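Local atomic coordinates of monosaccharide ABC transporter substrate-binding protein, CUT2 family (Bradyrhizobium sp., PDB entry 4YHS), a protein that probably binds a monosaccharide outside the cytoplasmic membrane and delivers it to an ABC transporter of the CUT2 family. Residues A[53-56]-A[57-61]; A[149-153]-A[154-158]. All coordinates share one frame; numbering follows the deposited sequence.

Contact 1. Residues A[53-56]-A[57-61]; sequences EKAS and KPWKL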
ATOM      1  N   GLU A  53      -8.091  21.806  -8.508  1.00 23.71           N
ATOM      2  CA  GLU A  53      -8.128  22.780  -7.425  1.00 20.28           C
ATOM      3  C   GLU A  53      -9.405  22.680  -6.598  1.00 33.66           C
ATOM      4  O   GLU A  53      -9.356  22.719  -5.367  1.00 30.10           O
ATOM      5  CB  GLU A  53      -7.967  24.210  -7.992  1.00 24.86           C
ATOM      6  CG  GLU A  53      -6.523  24.529  -8.360  1.00 40.80           C
ATOM      7  CD  GLU A  53      -5.572  24.346  -7.180  1.00 53.71           C
ATOM      8  OE1 GLU A  53      -5.625  25.178  -6.251  1.00 49.15           O
ATOM      9  OE2 GLU A  53      -4.795  23.359  -7.166  1.00 44.95           O
ATOM     10  N   LYS A  54     -10.539  22.532  -7.280  1.00 24.87           N
ATOM     11  CA  LYS A  54     -11.848  22.442  -6.638  1.00 33.98           C
ATOM     12  C   LYS A  54     -12.814  21.649  -7.504  1.00 30.16           C
ATOM     13  O   LYS A  54     -12.673  21.631  -8.730  1.00 33.99           O
ATOM     14  CB  LYS A  54     -12.444  23.839  -6.400  1.00 28.58           C
ATOM     15  CG  LYS A  54     -12.038  24.513  -5.088  1.00 45.63           C
ATOM     16  CD  LYS A  54     -12.605  23.797  -3.873  1.00 53.08           C
ATOM     17  CE  LYS A  54     -12.287  24.538  -2.590  1.00 61.92           C
ATOM     18  NZ  LYS A  54     -12.933  23.882  -1.419  1.00 63.80           N
ATOM     19  N   ALA A  55     -13.805  21.020  -6.876  1.00 27.56           N
ATOM     20  CA  ALA A  55     -14.957  20.501  -7.602  1.00 27.23           C
ATOM     21  C   ALA A  55     -15.884  21.649  -7.960  1.00 26.78           C
ATOM     22  O   ALA A  55     -15.881  22.685  -7.295  1.00 27.67           O
ATOM     23  CB  ALA A  55     -15.696  19.471  -6.775  1.00 25.99           C
ATOM     24  N   SER A  56     -16.690  21.452  -8.997  1.00 28.28           N
ATOM     25  CA  SER A  56     -17.647  22.458  -9.460  1.00 30.23           C
ATOM     26  C   SER A  56     -18.968  22.346  -8.730  1.00 36.29           C
ATOM     27  O   SER A  56     -19.836  23.217  -8.836  1.00 32.52           O
ATOM     28  CB  SER A  56     -17.892  22.292 -10.946  1.00 35.04           C
ATOM     29  OG  SER A  56     -18.505  21.036 -11.181  1.00 33.98           O
ATOM     30  N   LYS A  57     -19.153  21.248  -8.015  1.00 31.54           N
ATOM     31  CA  LYS A  57     -20.371  21.071  -7.255  1.00 35.31           C
ATOM     32  C   LYS A  57     -20.090  20.057  -6.182  1.00 30.09           C
ATOM     33  O   LYS A  57     -19.086  19.362  -6.271  1.00 27.23           O
ATOM     34  CB  LYS A  57     -21.535  20.630  -8.143  1.00 41.05           C
ATOM     35  CG  LYS A  57     -21.427  19.252  -8.774  1.00 37.94           C
ATOM     36  CD  LYS A  57     -22.818  18.808  -9.290  1.00 55.97           C
ATOM     37  CE  LYS A  57     -23.553  17.916  -8.266  1.00 65.79           C
ATOM     38  NZ  LYS A  57     -24.875  17.387  -8.730  1.00 64.47           N
ATOM     39  N   PRO A  58     -20.959  19.977  -5.165  1.00 28.89           N
ATOM     40  CA  PRO A  58     -20.703  19.056  -4.055  1.00 29.28           C
ATOM     41  C   PRO A  58     -21.105  17.625  -4.409  1.00 29.54           C
ATOM     42  O   PRO A  58     -22.073  17.065  -3.866  1.00 25.08           O
ATOM     43  CB  PRO A  58     -21.555  19.630  -2.910  1.00 31.74           C
ATOM     44  CG  PRO A  58     -22.216  20.877  -3.452  1.00 33.85           C
ATOM     45  CD  PRO A  58     -22.162  20.794  -4.927  1.00 32.97           C
ATOM     46  N   TRP A  59     -20.338  17.021  -5.313  1.00 26.73           N
ATOM     47  CA  TRP A  59     -20.573  15.636  -5.702  1.00 24.17           C
ATOM     48  C   TRP A  59     -20.707  14.743  -4.472  1.00 26.81           C
ATOM     49  O   TRP A  59     -20.020  14.938  -3.476  1.00 23.26           O
ATOM     50  CB  TRP A  59     -19.437  15.126  -6.588  1.00 21.34           C
ATOM     51  CG  TRP A  59     -19.246  15.938  -7.836  1.00 23.94           C
ATOM     52  CD1 TRP A  59     -18.242  16.827  -8.101  1.00 25.84           C
ATOM     53  CD2 TRP A  59     -20.095  15.934  -8.977  1.00 25.60           C
ATOM     54  NE1 TRP A  59     -18.413  17.381  -9.345  1.00 25.07           N
ATOM     55  CE2 TRP A  59     -19.554  16.858  -9.903  1.00 24.02           C
ATOM     56  CE3 TRP A  59     -21.270  15.256  -9.299  1.00 23.31           C
ATOM     57  CZ2 TRP A  59     -20.131  17.093 -11.133  1.00 29.68           C
ATOM     58  CZ3 TRP A  59     -21.849  15.493 -10.530  1.00 27.95           C
ATOM     59  CH2 TRP A  59     -21.281  16.407 -11.433  1.00 33.50           C
ATOM     60  N   LYS A  60     -21.634  13.794  -4.532  1.00 20.89           N
ATOM     61  CA  LYS A  60     -21.735  12.751  -3.513  1.00 25.05           C
ATOM     62  C   LYS A  60     -20.924  11.512  -3.877  1.00 18.71           C
ATOM     63  O   LYS A  60     -21.144  10.914  -4.928  1.00 19.90           O
ATOM     64  CB  LYS A  60     -23.189  12.340  -3.316  1.00 28.42           C
ATOM     65  CG  LYS A  60     -24.052  13.379  -2.602  1.00 34.66           C
ATOM     66  CD  LYS A  60     -25.441  12.806  -2.208  1.00 51.89           C
ATOM     67  CE  LYS A  60     -25.390  11.599  -1.246  1.00 58.76           C
ATOM     68  NZ  LYS A  60     -25.394  11.981   0.202  1.00 57.80           N
ATOM     69  N   LEU A  61     -20.007  11.119  -2.993  1.00 20.58           N
ATOM     70  CA  LEU A  61     -19.134   9.977  -3.236  1.00 16.75           C
ATOM     71  C   LEU A  61     -19.393   8.918  -2.192  1.00 24.56           C
ATOM     72  O   LEU A  61     -19.208   9.170  -1.001  1.00 24.75           O
ATOM     73  CB  LEU A  61     -17.649  10.357  -3.168  1.00 20.67           C
ATOM     74  CG  LEU A  61     -17.178  11.506  -4.072  1.00 20.90           C
ATOM     75  CD1 LEU A  61     -15.690  11.716  -3.920  1.00 20.37           C
ATOM     76  CD2 LEU A  61     -17.554  11.265  -5.521  1.00 22.94           C
TER

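Contact 2. Residues A[149-153]-A[154-158]; sequences NGISS and PDIAA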
ATOM      1  N   ASN A 149      -6.869  -2.223  -3.680  1.00 16.88           N
ATOM      2  CA  ASN A 149      -6.786  -3.691  -3.706  1.00 16.25           C
ATOM      3  C   ASN A 149      -6.795  -4.352  -5.078  1.00 21.79           C
ATOM      4  O   ASN A 149      -6.124  -5.367  -5.267  1.00 23.45           O
ATOM      5  CB  ASN A 149      -7.923  -4.308  -2.893  1.00 16.27           C
ATOM      6  CG  ASN A 149      -7.694  -4.203  -1.430  1.00 16.74           C
ATOM      7  OD1 ASN A 149      -6.581  -3.919  -0.986  1.00 17.25           O
ATOM      8  ND2 ASN A 149      -8.737  -4.476  -0.647  1.00 19.92           N
ATOM      9  N   GLY A 150      -7.553  -3.810  -6.023  1.00 15.00           N
ATOM     10  CA  GLY A 150      -7.581  -4.356  -7.371  1.00 23.73           C
ATOM     11  C   GLY A 150      -8.822  -5.177  -7.597  1.00 18.58           C
ATOM     12  O   GLY A 150      -9.108  -6.136  -6.882  1.00 21.52           O
ATOM     13  N   ILE A 151      -9.575  -4.758  -8.593  1.00 15.22           N
ATOM     14  CA  ILE A 151     -10.824  -5.386  -9.004  1.00 17.54           C
ATOM     15  C   ILE A 151     -10.717  -5.817 -10.452  1.00 21.82           C
ATOM     16  O   ILE A 151     -10.218  -5.049 -11.283  1.00 19.36           O
ATOM     17  CB  ILE A 151     -11.997  -4.387  -8.827  1.00 19.34           C
ATOM     18  CG1 ILE A 151     -12.209  -4.092  -7.336  1.00 20.65           C
ATOM     19  CG2 ILE A 151     -13.283  -4.869  -9.482  1.00 15.01           C
ATOM     20  CD1 ILE A 151     -13.024  -2.830  -7.125  1.00 19.71           C
ATOM     21  N   SER A 152     -11.197  -7.023 -10.767  1.00 17.91           N
ATOM     22  CA  SER A 152     -11.069  -7.571 -12.137  1.00 22.61           C
ATOM     23  C   SER A 152     -12.240  -7.179 -13.049  1.00 29.59           C
ATOM     24  O   SER A 152     -12.198  -7.384 -14.265  1.00 25.43           O
ATOM     25  CB  SER A 152     -10.909  -9.095 -12.076  1.00 32.75           C
ATOM     26  OG  SER A 152     -12.129  -9.756 -11.805  1.00 23.26           O
ATOM     27  N   SER A 153     -13.282  -6.582 -12.480  1.00 21.16           N
ATOM     28  CA  SER A 153     -14.405  -6.124 -13.298  1.00 23.30           C
ATOM     29  C   SER A 153     -13.974  -5.199 -14.434  1.00 20.98           C
ATOM     30  O   SER A 153     -13.223  -4.258 -14.206  1.00 25.57           O
ATOM     31  CB  SER A 153     -15.431  -5.358 -12.451  1.00 20.99           C
ATOM     32  OG  SER A 153     -16.416  -4.795 -13.314  1.00 24.55           O
ATOM     33  N   PRO A 154     -14.441  -5.459 -15.652  1.00 19.80           N
ATOM     34  CA  PRO A 154     -14.180  -4.523 -16.756  1.00 22.90           C
ATOM     35  C   PRO A 154     -14.931  -3.204 -16.666  1.00 27.70           C
ATOM     36  O   PRO A 154     -14.640  -2.301 -17.444  1.00 26.88           O
ATOM     37  CB  PRO A 154     -14.663  -5.305 -17.974  1.00 25.75           C
ATOM     38  CG  PRO A 154     -15.724  -6.160 -17.450  1.00 29.84           C
ATOM     39  CD  PRO A 154     -15.244  -6.613 -16.111  1.00 20.46           C
ATOM     40  N   ASP A 155     -15.896  -3.103 -15.751  1.00 23.14           N
ATOM     41  CA  ASP A 155     -16.688  -1.884 -15.594  1.00 23.25           C
ATOM     42  C   ASP A 155     -16.140  -0.866 -14.574  1.00 32.23           C
ATOM     43  O   ASP A 155     -16.860   0.001 -14.073  1.00 38.04           O
ATOM     44  CB  ASP A 155     -18.110  -2.282 -15.217  1.00 19.14           C
ATOM     45  CG  ASP A 155     -18.892  -2.782 -16.406  1.00 40.19           C
ATOM     46  OD1 ASP A 155     -18.880  -2.082 -17.446  1.00 42.34           O
ATOM     47  OD2 ASP A 155     -19.485  -3.876 -16.295  1.00 35.58           O
ATOM     48  N   ILE A 156     -14.853  -0.972 -14.290  1.00 23.39           N
ATOM     49  CA  ILE A 156     -14.157  -0.025 -13.443  1.00 20.24           C
ATOM     50  C   ILE A 156     -13.731   1.188 -14.283  1.00 23.73           C
ATOM     51  O   ILE A 156     -13.194   1.021 -15.385  1.00 23.78           O
ATOM     52  CB  ILE A 156     -12.943  -0.707 -12.806  1.00 17.27           C
ATOM     53  CG1 ILE A 156     -13.403  -1.688 -11.726  1.00 27.77           C
ATOM     54  CG2 ILE A 156     -11.944   0.295 -12.263  1.00 32.64           C
ATOM     55  CD1 ILE A 156     -14.088  -1.051 -10.554  1.00 31.54           C
ATOM     56  N   ALA A 157     -13.952   2.401 -13.785  1.00 15.98           N
ATOM     57  CA  ALA A 157     -13.580   3.603 -14.551  1.00 16.54           C
ATOM     58  C   ALA A 157     -12.111   3.983 -14.372  1.00 17.47           C
ATOM     59  O   ALA A 157     -11.519   4.579 -15.272  1.00 19.17           O
ATOM     60  CB  ALA A 157     -14.489   4.800 -14.163  1.00 20.66           C
ATOM     61  N   ALA A 158     -11.547   3.699 -13.195  1.00 19.02           N
ATOM     62  CA  ALA A 158     -10.174   4.114 -12.877  1.00 19.46           C
ATOM     63  C   ALA A 158      -9.640   3.273 -11.735  1.00 20.57           C
ATOM     64  O   ALA A 158     -10.419   2.807 -10.918  1.00 17.69           O
ATOM     65  CB  ALA A 158     -10.096   5.574 -12.472  1.00 17.74           C
TER

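Contact 1. Residues A[53-56]-A[57-61]
Ala-55 meets Trp-59 edge-on: its CB lies near the indole plane, 3.9 Å from CD1, and is also close to the backbone, 3.4 Å from Lys-57 O. Across the five-membered end of the ring, Ser-56 OG approaches Trp-59 NE1 obliquely at 4.1 Å, without bonding to it. One indole face is met by the aliphatic chain of Lys-57, two residues earlier. With Lys-57 CG set between its own backbone N and carbonyl carbon (chi1 66°), that methylene stands over the ring centre, 3.6 Å from Trp-59 CD2. The backbone that folds the lysine over the tryptophan is an inverse gamma turn centred on Pro-58, with a weak bond of 2.8 Å from Trp-59 N to Lys-57 O. The turn lies in the surface loop after strand 43-49 and leads straight into strand 60-65. Glu-315 OE2 accepts from both Trp-59 NE1 and Ser-56 N, while Val-311 and Leu-314 of helix 299-314 pack on the indole. The chemistry is divided: methyl and methylene groups fit the edge and face of the indole, and its single polar N-H is paired with a carboxylate that also holds Ser-56, which is likely to limit rotation of the ring.

Contact 2. Residues A[149-153]-A[154-158]
Turning Ser-153 OG opposite the backbone N and beside the carbonyl carbon (chi1 173°) brings the hydroxyl over the next peptide, where it accepts a hydrogen bond from Asp-155 N at 3.0 Å, with an N-H...O angle of 154°. A serine oxygen bonded to the N-H two residues on defines an ST turn, here laid over the start of a type I beta turn running from Ser-153 to Ile-156. Pro-154, the second residue of that turn, has no N-H to offer; its CD packs against the hydroxyl, 3.5 Å from Ser-153 OG. Beneath the turn, the side chains of Ile-151 and Ile-156 run nearly perpendicular to each other. Ile-151 sends CG2 across to Ile-156 CG1 at 3.9 Å, and the two CD1 methyls meet at 4.0 Å. Ile-156 CG1, placed beside its own backbone N (chi1 -73°), also lies 3.6 Å from Ser-153 O, so one methylene touches both the isoleucine and the backbone of the turn. An alanine in place of Ser-153 has no oxygen for Asp-155 N, which would probably be left without its acceptor inside the turn, with the bend through Pro-154 freer to shift. The polar bond thus fixes the bend at Pro-154, while the isoleucine pair supplies the apolar contact beside it. The whole loop joins strands 144-147 and 158-160, parallel neighbours in one sheet, without an intervening helix. Ile-151 rests on Ile-134 of helix 131-138 and Ile-156 on Val-144, so the pair lies between that helix and the strand. Asp-146 accepts from Ile-151 N, and Lys-159 NZ donates to Ile-151 O, which ties the first half of the loop to both strands that it connects.

From the N terminus, the chain leaves strand 43-49, closes contact 1 in the loop that leads into strand 60-65, and only much later reaches contact 2, between strands 144-147 and 158-160. The two are in series and neither nest nor cross; their centres lie about 23 Å apart and their nearest atoms about 11 Å. Both border one mixed sheet, in which strand 119-122 pairs with both 60-65 and 144-147. Helix 299-314, already under contact 1, also reaches contact 2, through Ile-313 on Ala-157 and Gln-309 on Ala-158. Just beyond contact 1, Cys-62 forms a disulfide with Cys-112 of helix 102-115.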